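Local coordinates for protein DnaJ homolog subfamily C member 10 (Mus musculus, PDB 3APQ) that acts as an endoplasmic reticulum disulfide reductase, working both in the correct folding of proteins and in the degradation of misfolded ones, at residues Asn40-Gly43 and Asp44-Ile48; Trp83-Arg87 and Tyr88-Ile92; Leu132-Thr135 and Trp136-Phe139; Asn185-Ser189 and Lys190-Val194. One frame throughout, in Å; residues are numbered along the deposited sequence.

How the contacts relate
All four contacts are local, but they sit in different parts of this J-domain and first thioredoxin-domain fragment. Contact 1 is the start of a J-domain helix, contact 2 the end of the short connecting helix; contact 3 lies within a helix of the thioredoxin fold and contact 4 at the loop-to-helix start of another. Contact 4 is a surface feature; the other three are partly buried. Contacts 3 and 4 touch, whereas contacts 1 and 4 are about 43 Å apart between centres. A leucine over a histidine ring marks contact 1, aromatic rings contact 2, an arginine over an alanine contact 3, and hydroxyl and carboxylate capping contact 4. Contact 2 touches contacts 1 and 3.

Contact 1. Residues Asn40-Gly43 and Asp44-Ile48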
# COMPACT_ATOMS: atom_id res chain seq x y z
N ASN A 40 -13.90 5.79 -26.73
CA ASN A 40 -12.61 5.14 -26.52
C ASN A 40 -12.17 5.16 -25.06
O ASN A 40 -11.15 4.51 -24.70
CB ASN A 40 -11.53 5.85 -27.34
CG ASN A 40 -11.87 5.93 -28.83
OD1 ASN A 40 -12.98 5.57 -29.25
ND2 ASN A 40 -10.91 6.42 -29.63
N ALA A 41 -12.86 5.93 -24.22
CA ALA A 41 -12.42 6.00 -22.80
C ALA A 41 -12.23 4.63 -22.18
O ALA A 41 -11.24 4.38 -21.50
CB ALA A 41 -13.38 6.84 -21.96
N HIS A 42 -13.20 3.73 -22.39
CA HIS A 42 -13.11 2.39 -21.82
C HIS A 42 -11.82 1.67 -22.31
O HIS A 42 -11.00 1.20 -21.49
CB HIS A 42 -14.36 1.62 -22.20
CG HIS A 42 -14.42 0.24 -21.64
ND1 HIS A 42 -14.64 -0.00 -20.30
CD2 HIS A 42 -14.30 -0.97 -22.23
CE1 HIS A 42 -14.65 -1.31 -20.09
NE2 HIS A 42 -14.44 -1.92 -21.25
N GLY A 43 -11.62 1.62 -23.63
CA GLY A 43 -10.45 0.89 -24.20
C GLY A 43 -9.10 1.42 -23.74
O GLY A 43 -8.19 0.66 -23.33
N ASP A 44 -8.98 2.75 -23.78
CA ASP A 44 -7.80 3.47 -23.31
C ASP A 44 -7.48 3.11 -21.83
O ASP A 44 -6.33 2.82 -21.44
CB ASP A 44 -8.00 5.00 -23.43
CG ASP A 44 -8.36 5.47 -24.84
OD1 ASP A 44 -8.00 4.78 -25.81
OD2 ASP A 44 -9.05 6.53 -24.98
N PHE A 45 -8.51 3.14 -20.99
CA PHE A 45 -8.29 2.84 -19.57
C PHE A 45 -7.90 1.38 -19.31
O PHE A 45 -7.11 1.06 -18.38
CB PHE A 45 -9.50 3.24 -18.73
CG PHE A 45 -9.24 3.27 -17.25
CD1 PHE A 45 -8.32 4.18 -16.73
CD2 PHE A 45 -9.87 2.41 -16.39
CE1 PHE A 45 -8.05 4.22 -15.35
CE2 PHE A 45 -9.62 2.43 -15.01
CZ PHE A 45 -8.72 3.34 -14.50
N LEU A 46 -8.51 0.47 -20.06
CA LEU A 46 -8.15 -0.96 -19.97
C LEU A 46 -6.62 -1.13 -20.15
O LEU A 46 -5.99 -1.90 -19.42
CB LEU A 46 -8.93 -1.78 -21.04
CG LEU A 46 -10.42 -2.07 -20.82
CD1 LEU A 46 -10.88 -3.15 -21.75
CD2 LEU A 46 -10.69 -2.51 -19.42
N LYS A 47 -6.03 -0.41 -21.12
CA LYS A 47 -4.59 -0.53 -21.40
C LYS A 47 -3.77 0.00 -20.24
O LYS A 47 -2.76 -0.59 -19.91
CB LYS A 47 -4.19 0.26 -22.63
CG LYS A 47 -4.78 -0.24 -23.97
CD LYS A 47 -4.67 0.78 -25.17
CE LYS A 47 -3.23 1.33 -25.43
NZ LYS A 47 -2.84 2.55 -24.57
N ILE A 48 -4.18 1.13 -19.67
CA ILE A 48 -3.46 1.72 -18.52
C ILE A 48 -3.61 0.77 -17.33
O ILE A 48 -2.66 0.52 -16.59
CB ILE A 48 -4.03 3.15 -18.14
CG1 ILE A 48 -3.75 4.22 -19.17
CG2 ILE A 48 -3.51 3.62 -16.78
CD1 ILE A 48 -2.71 3.87 -20.20
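Leu46 sits over one face of the His42 imidazole, one turn further along helix 41-55, the third helix of the J-domain fold. Its CG lies 4.3 Å from the centroid of the His42 ring, a CH-pi contact displaced toward the rim, and Leu46 CD1 comes 3.8 Å from His42 NE2. With CG anti to the backbone N (chi1 -178°), the histidine swings its ring to the side where the leucine waits. The far nitrogen, ND1, is held by the hydroxyl of Tyr80, so the ring is fixed by a polar bond as well as by packing.

The tight side of the turn belongs to Phe45 and the buried Ala41. Phe45 CB rests 3.5 Å from Ala41 O, but the ring leads away from this turn to meet Tyr80 edge-to-face and to touch Pro32 and His31, both of the J-domain His-Pro-Asp motif. Outside the contact, Ile48 packs on Phe23 and Leu26 of helix 16-30.

The opposite character prevails at Asn40, Asp44 and Lys47, which are exposed. Here the aliphatic part of Lys47 merely passes the backbone, its CG 3.6 Å from Gly43 O. Asp44 N gives a straight bond of 2.9 Å to Asn40 O (172° at the hydrogen). Asp44 OD2 approaches that same Asn40 O to 2.9 Å, but as both are acceptors, no hydrogen bond joins them.

Contact 2. Residues Trp83-Arg87 and Tyr88-Ile92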
# COMPACT_ATOMS: atom_id res chain seq x y z
N TRP A 83 -14.41 5.37 -10.13
CA TRP A 83 -13.64 6.59 -9.93
C TRP A 83 -13.45 6.87 -8.44
O TRP A 83 -12.37 7.29 -8.02
CB TRP A 83 -14.34 7.78 -10.56
CG TRP A 83 -13.59 9.08 -10.50
CD1 TRP A 83 -12.72 9.56 -11.46
CD2 TRP A 83 -13.71 10.09 -9.51
NE1 TRP A 83 -12.24 10.80 -11.07
CE2 TRP A 83 -12.85 11.16 -9.89
CE3 TRP A 83 -14.42 10.19 -8.28
CZ2 TRP A 83 -12.68 12.31 -9.11
CZ3 TRP A 83 -14.26 11.35 -7.52
CH2 TRP A 83 -13.38 12.37 -7.92
N SER A 84 -14.51 6.70 -7.68
CA SER A 84 -14.49 6.93 -6.24
C SER A 84 -13.43 6.05 -5.54
O SER A 84 -12.75 6.50 -4.62
CB SER A 84 -15.86 6.59 -5.64
OG SER A 84 -15.84 7.05 -4.31
N TYR A 85 -13.36 4.80 -5.94
CA TYR A 85 -12.31 3.93 -5.44
C TYR A 85 -10.93 4.56 -5.67
O TYR A 85 -10.10 4.57 -4.75
CB TYR A 85 -12.36 2.55 -6.13
CG TYR A 85 -11.21 1.64 -5.75
CD1 TYR A 85 -11.32 0.74 -4.69
CD2 TYR A 85 -10.00 1.67 -6.46
CE1 TYR A 85 -10.27 -0.09 -4.34
CE2 TYR A 85 -8.94 0.84 -6.14
CZ TYR A 85 -9.08 -0.02 -5.06
OH TYR A 85 -8.04 -0.83 -4.76
N TYR A 86 -10.64 5.08 -6.88
CA TYR A 86 -9.30 5.66 -7.12
C TYR A 86 -9.13 6.97 -6.36
O TYR A 86 -8.02 7.33 -5.94
CB TYR A 86 -9.01 5.84 -8.62
CG TYR A 86 -9.00 4.50 -9.29
CD1 TYR A 86 -8.02 3.55 -9.00
CD2 TYR A 86 -10.04 4.16 -10.16
CE1 TYR A 86 -8.05 2.27 -9.60
CE2 TYR A 86 -10.07 2.90 -10.77
CZ TYR A 86 -9.09 1.96 -10.46
OH TYR A 86 -9.17 0.75 -11.08
N ARG A 87 -10.23 7.69 -6.18
CA ARG A 87 -10.11 9.00 -5.58
C ARG A 87 -9.85 8.88 -4.10
O ARG A 87 -9.09 9.65 -3.56
CB ARG A 87 -11.43 9.81 -5.84
CG ARG A 87 -11.45 11.20 -5.10
CD ARG A 87 -10.40 12.15 -5.68
NE ARG A 87 -10.38 13.43 -4.93
CZ ARG A 87 -9.89 13.58 -3.72
NH1 ARG A 87 -9.30 12.55 -3.10
NH2 ARG A 87 -9.92 14.77 -3.12
N TYR A 88 -10.51 7.92 -3.42
CA TYR A 88 -10.48 7.91 -1.97
C TYR A 88 -9.93 6.61 -1.36
O TYR A 88 -9.62 6.61 -0.17
CB TYR A 88 -11.88 8.12 -1.39
CG TYR A 88 -12.46 9.50 -1.68
CD1 TYR A 88 -11.94 10.65 -1.05
CD2 TYR A 88 -13.48 9.65 -2.59
CE1 TYR A 88 -12.50 11.95 -1.31
CE2 TYR A 88 -14.04 10.95 -2.89
CZ TYR A 88 -13.53 12.08 -2.23
OH TYR A 88 -14.05 13.35 -2.49
N ASP A 89 -9.80 5.53 -2.16
CA ASP A 89 -9.51 4.20 -1.55
C ASP A 89 -8.29 3.50 -2.16
O ASP A 89 -8.19 2.27 -2.11
CB ASP A 89 -10.73 3.26 -1.67
CG ASP A 89 -10.76 2.19 -0.54
OD1 ASP A 89 -10.02 2.28 0.47
OD2 ASP A 89 -11.51 1.23 -0.68
N PHE A 90 -7.40 4.31 -2.74
CA PHE A 90 -6.29 3.80 -3.54
C PHE A 90 -4.99 4.50 -3.10
O PHE A 90 -4.97 5.73 -3.01
CB PHE A 90 -6.57 4.05 -5.02
CG PHE A 90 -5.52 3.50 -5.90
CD1 PHE A 90 -5.45 2.13 -6.15
CD2 PHE A 90 -4.52 4.34 -6.41
CE1 PHE A 90 -4.44 1.60 -6.98
CE2 PHE A 90 -3.49 3.84 -7.23
CZ PHE A 90 -3.45 2.46 -7.53
N GLY A 91 -3.95 3.73 -2.79
CA GLY A 91 -2.67 4.32 -2.35
C GLY A 91 -2.85 5.24 -1.15
O GLY A 91 -2.35 6.37 -1.13
N ILE A 92 -3.60 4.74 -0.16
CA ILE A 92 -4.09 5.55 0.95
C ILE A 92 -3.04 6.44 1.58
O ILE A 92 -3.32 7.59 1.95
CB ILE A 92 -4.64 4.56 2.13
CG1 ILE A 92 -5.92 3.90 1.63
CG2 ILE A 92 -5.00 5.26 3.38
CD1 ILE A 92 -6.79 4.89 0.78
O HOH W 1 -6.65 -0.04 -2.59
O HOH W 2 -7.06 7.37 -3.10
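The C-terminal end of helix 83-88, the short helix connecting the J domain to the thioredoxin fold, is closed by Tyr85 and Tyr86 meeting Asp89 and Phe90. Tyr86 turns the edge of its ring toward the face of Phe90, an edge-to-face pair with centroids 5.6 Å apart and planes at 69°. Tyr85 CE2 lies 3.7 Å from Phe90 CD1. Phe90 also meets Tyr52 and Tyr86 meets Phe23, which ties the turn to J-domain helices.

Asp89 N donates to Tyr85 O at 2.8 Å, the helix's last bond before the chain leaves helical geometry. Asp89 O lies over one face of the Tyr85 ring, and a water links it to Tyr85 OH, donating to Asp89 O at 2.8 Å. On the exposed side, Arg87 bends at chi2 (68°), placing its CG 3.5 Å from the centroid of the Tyr88 ring; its guanidinium lies flat on the same ring, the two planes 24° apart.

Both carboxylate oxygens of Asp89 accept bonds from the thioredoxin domain, OD2 from Gly125 N and OD1 from His130 NE2. Those residues lie beside the redox-active disulfide Cys126-Cys129, so this carboxylate joins the end of the connecting helix to the redox-site surroundings.

Contact 3. Residues Leu132-Thr135 and Trp136-Phe139; sequences LAPT and WREF
Arg137 lays one face of its guanidinium over the methyl of Ala133, with NH1 3.8 Å from Ala133 CB. This is helix 127-142 of the thioredoxin fold, the helix that carries the redox CxxC at its start and links strands 117-122 and 148-153 in a beta-alpha-beta unit. The arginine's chi1 of -67° sets its CG 3.3 Å from Ala133 O; the extended chain from CG to NE then carries the guanidinium back along the helix to Ala133. Its charge is met by Asp96 in a salt bridge through NE, while NH2 donates to Ile92 O.

Pro134 has no N-H to give, and Thr135 N likewise makes no bond to the preceding turn; the helix is kinked here, as it is at a proline in other thioredoxins. Regular bonding resumes at Trp136 N, which donates to Leu132 O at 2.9 Å.

Leu132 and Trp136 both face the sheet: Leu132 CG lies 4.4 Å from Trp136 CB, and both side chains reach Asn120 and Leu172. The indole meets Phe118 edge-to-face, and Phe139 CD2 lies 3.8 Å above the indole plane. Thr135 O receives Phe139 N at 2.8 Å, with Phe139 CB only 3.2 Å from that same oxygen.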
# COMPACT_ATOMS: atom_id res chain seq x y z
N LEU A 132 -9.91 5.26 10.76
CA LEU A 132 -8.61 5.29 11.43
C LEU A 132 -7.54 6.10 10.64
O LEU A 132 -6.67 6.74 11.22
CB LEU A 132 -8.13 3.86 11.67
CG LEU A 132 -6.69 3.74 12.11
CD1 LEU A 132 -6.48 4.37 13.52
CD2 LEU A 132 -6.24 2.24 12.13
N ALA A 133 -7.62 6.09 9.32
CA ALA A 133 -6.62 6.78 8.48
C ALA A 133 -6.13 8.17 8.94
O ALA A 133 -4.94 8.38 9.05
CB ALA A 133 -7.03 6.78 7.03
N PRO A 134 -7.05 9.13 9.21
CA PRO A 134 -6.51 10.43 9.58
C PRO A 134 -5.72 10.38 10.88
O PRO A 134 -4.75 11.11 11.01
CB PRO A 134 -7.77 11.31 9.74
CG PRO A 134 -8.70 10.71 8.77
CD PRO A 134 -8.51 9.22 8.96
N THR A 135 -6.17 9.58 11.84
CA THR A 135 -5.47 9.43 13.12
C THR A 135 -4.14 8.72 12.95
O THR A 135 -3.15 9.15 13.54
CB THR A 135 -6.30 8.61 14.10
OG1 THR A 135 -7.57 9.22 14.24
CG2 THR A 135 -5.63 8.48 15.50
N TRP A 136 -4.08 7.66 12.11
CA TRP A 136 -2.82 7.00 11.85
C TRP A 136 -1.82 8.05 11.29
O TRP A 136 -0.64 8.04 11.65
CB TRP A 136 -3.05 5.86 10.86
CG TRP A 136 -1.89 4.92 10.71
CD1 TRP A 136 -1.09 4.74 9.61
CD2 TRP A 136 -1.35 4.06 11.75
NE1 TRP A 136 -0.12 3.78 9.88
CE2 TRP A 136 -0.26 3.36 11.18
CE3 TRP A 136 -1.72 3.81 13.08
CZ2 TRP A 136 0.50 2.41 11.91
CZ3 TRP A 136 -0.96 2.87 13.83
CH2 TRP A 136 0.12 2.19 13.24
N ARG A 137 -2.26 8.91 10.38
CA ARG A 137 -1.39 9.94 9.81
C ARG A 137 -0.91 10.95 10.89
O ARG A 137 0.26 11.31 10.91
CB ARG A 137 -2.14 10.76 8.76
CG ARG A 137 -2.51 9.96 7.50
CD ARG A 137 -3.37 10.85 6.60
NE ARG A 137 -3.70 10.05 5.43
CZ ARG A 137 -4.93 9.70 5.08
NH1 ARG A 137 -5.99 10.20 5.74
NH2 ARG A 137 -5.09 8.88 4.02
N GLU A 138 -1.83 11.38 11.77
CA GLU A 138 -1.49 12.35 12.82
C GLU A 138 -0.51 11.71 13.82
O GLU A 138 0.48 12.34 14.26
CB GLU A 138 -2.77 12.87 13.54
CG GLU A 138 -2.44 13.84 14.72
CD GLU A 138 -3.68 14.29 15.55
OE1 GLU A 138 -4.65 13.48 15.69
OE2 GLU A 138 -3.64 15.43 16.07
N PHE A 139 -0.78 10.45 14.15
CA PHE A 139 0.09 9.69 15.06
C PHE A 139 1.50 9.56 14.45
O PHE A 139 2.53 9.78 15.14
CB PHE A 139 -0.57 8.32 15.30
CG PHE A 139 0.39 7.25 15.73
CD1 PHE A 139 0.97 7.30 16.98
CD2 PHE A 139 0.69 6.20 14.89
CE1 PHE A 139 1.86 6.29 17.38
CE2 PHE A 139 1.59 5.23 15.27
CZ PHE A 139 2.17 5.28 16.53

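Contact 4. Residues Asn185-Ser189 and Lys190-Val194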
# COMPACT_ATOMS: atom_id res chain seq x y z
N ASN A 185 -4.65 -3.21 20.98
CA ASN A 185 -6.06 -3.36 21.28
C ASN A 185 -6.76 -2.16 21.92
O ASN A 185 -7.83 -2.32 22.53
CB ASN A 185 -6.32 -4.62 22.13
CG ASN A 185 -6.27 -5.90 21.30
OD1 ASN A 185 -7.03 -6.09 20.34
ND2 ASN A 185 -5.36 -6.79 21.69
N GLY A 186 -6.24 -0.97 21.71
CA GLY A 186 -6.79 0.23 22.35
C GLY A 186 -7.92 0.89 21.57
O GLY A 186 -8.44 0.31 20.63
N ASP A 187 -8.24 2.13 21.94
CA ASP A 187 -9.45 2.80 21.45
C ASP A 187 -9.19 3.53 20.11
O ASP A 187 -10.09 4.19 19.57
CB ASP A 187 -10.02 3.75 22.52
CG ASP A 187 -9.10 4.89 22.87
OD1 ASP A 187 -8.13 5.15 22.13
OD2 ASP A 187 -9.35 5.52 23.94
N ARG A 188 -7.97 3.38 19.59
CA ARG A 188 -7.56 3.96 18.30
C ARG A 188 -7.48 5.48 18.34
O ARG A 188 -7.35 6.10 17.29
CB ARG A 188 -8.47 3.51 17.11
CG ARG A 188 -8.36 2.02 16.77
CD ARG A 188 -9.11 1.60 15.50
NE ARG A 188 -9.20 0.14 15.50
CZ ARG A 188 -10.20 -0.60 14.99
NH1 ARG A 188 -11.23 -0.02 14.43
NH2 ARG A 188 -10.16 -1.92 15.06
N SER A 189 -7.55 6.07 19.52
CA SER A 189 -7.27 7.53 19.61
C SER A 189 -5.80 7.85 19.35
O SER A 189 -4.94 6.99 19.52
CB SER A 189 -7.75 8.13 20.94
OG SER A 189 -6.87 7.75 21.97
N LYS A 190 -5.50 9.07 18.89
CA LYS A 190 -4.09 9.39 18.69
C LYS A 190 -3.27 9.23 19.99
O LYS A 190 -2.17 8.67 19.97
CB LYS A 190 -3.88 10.79 18.12
CG LYS A 190 -2.37 11.12 17.98
CD LYS A 190 -2.12 12.59 17.80
CE LYS A 190 -2.89 13.43 18.83
NZ LYS A 190 -2.24 13.36 20.20
N GLU A 191 -3.84 9.66 21.12
CA GLU A 191 -3.08 9.57 22.39
C GLU A 191 -2.85 8.10 22.81
O GLU A 191 -1.76 7.74 23.27
CB GLU A 191 -3.66 10.47 23.49
CG GLU A 191 -3.95 11.91 22.96
CD GLU A 191 -5.41 12.13 22.37
OE1 GLU A 191 -6.00 11.37 21.48
OE2 GLU A 191 -5.99 13.14 22.84
N SER A 192 -3.85 7.25 22.57
CA SER A 192 -3.69 5.81 22.83
C SER A 192 -2.61 5.15 21.98
O SER A 192 -1.84 4.33 22.47
CB SER A 192 -5.02 5.07 22.61
OG SER A 192 -4.85 3.65 22.61
N LEU A 193 -2.57 5.50 20.69
CA LEU A 193 -1.54 4.97 19.77
C LEU A 193 -0.16 5.42 20.22
O LEU A 193 0.76 4.59 20.33
CB LEU A 193 -1.83 5.42 18.33
CG LEU A 193 -3.09 4.77 17.72
CD1 LEU A 193 -3.53 5.51 16.42
CD2 LEU A 193 -2.85 3.29 17.34
N VAL A 194 -0.04 6.70 20.56
CA VAL A 194 1.24 7.27 21.04
C VAL A 194 1.71 6.56 22.32
O VAL A 194 2.85 6.10 22.36
CB VAL A 194 1.16 8.75 21.28
CG1 VAL A 194 2.44 9.24 21.97
CG2 VAL A 194 0.95 9.52 19.92
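Ser189 OG meets Ser192 N at 3.1 Å and accepts its hydrogen at 157°, a capping bond from the N-cap residue to the first turn of the helix. The same hydroxyl spends its own proton on Asp187 OD1, 2.9 Å from Ser189 OG. With OG between its backbone N and carbonyl carbon (chi1 75°), the hydroxyl reaches both partners.

Asp187 OD1 is gripped twice. Ser189 N reaches it at 2.8 Å from the anti side and well out of the carboxylate plane, closing an Asx turn, and the Ser189 hydroxyl arrives from the syn side, nearer to the plane at 21°. These two bonds fix the rotation of the carboxylate and, through it, the position of the N-cap. Packing is close here too, with Asp187 OD1 3.1 Å from Ser192 CB.

Helix 190-202, capped in this way, is the last helix of the thioredoxin fold and packs beside helix 127-142, Leu193 touching Thr135 and Phe139. Its regular main-chain bonding opens with Leu193 N donating to Ser189 O at 3.0 Å. Leu193 CG leans on that carbonyl as well, 3.4 Å from Ser189 O.

The hydroxyl of Ser192 turns elsewhere for its partner, Tyr184 OH, which also takes the N-H of Arg188 and so binds the loop to the helix. Lys190 NZ has a long, weak ion pair with Glu142 on the neighbouring helix. On the exposed side Glu191 curls back until its OE1 is 3.7 Å from Ser189 CB.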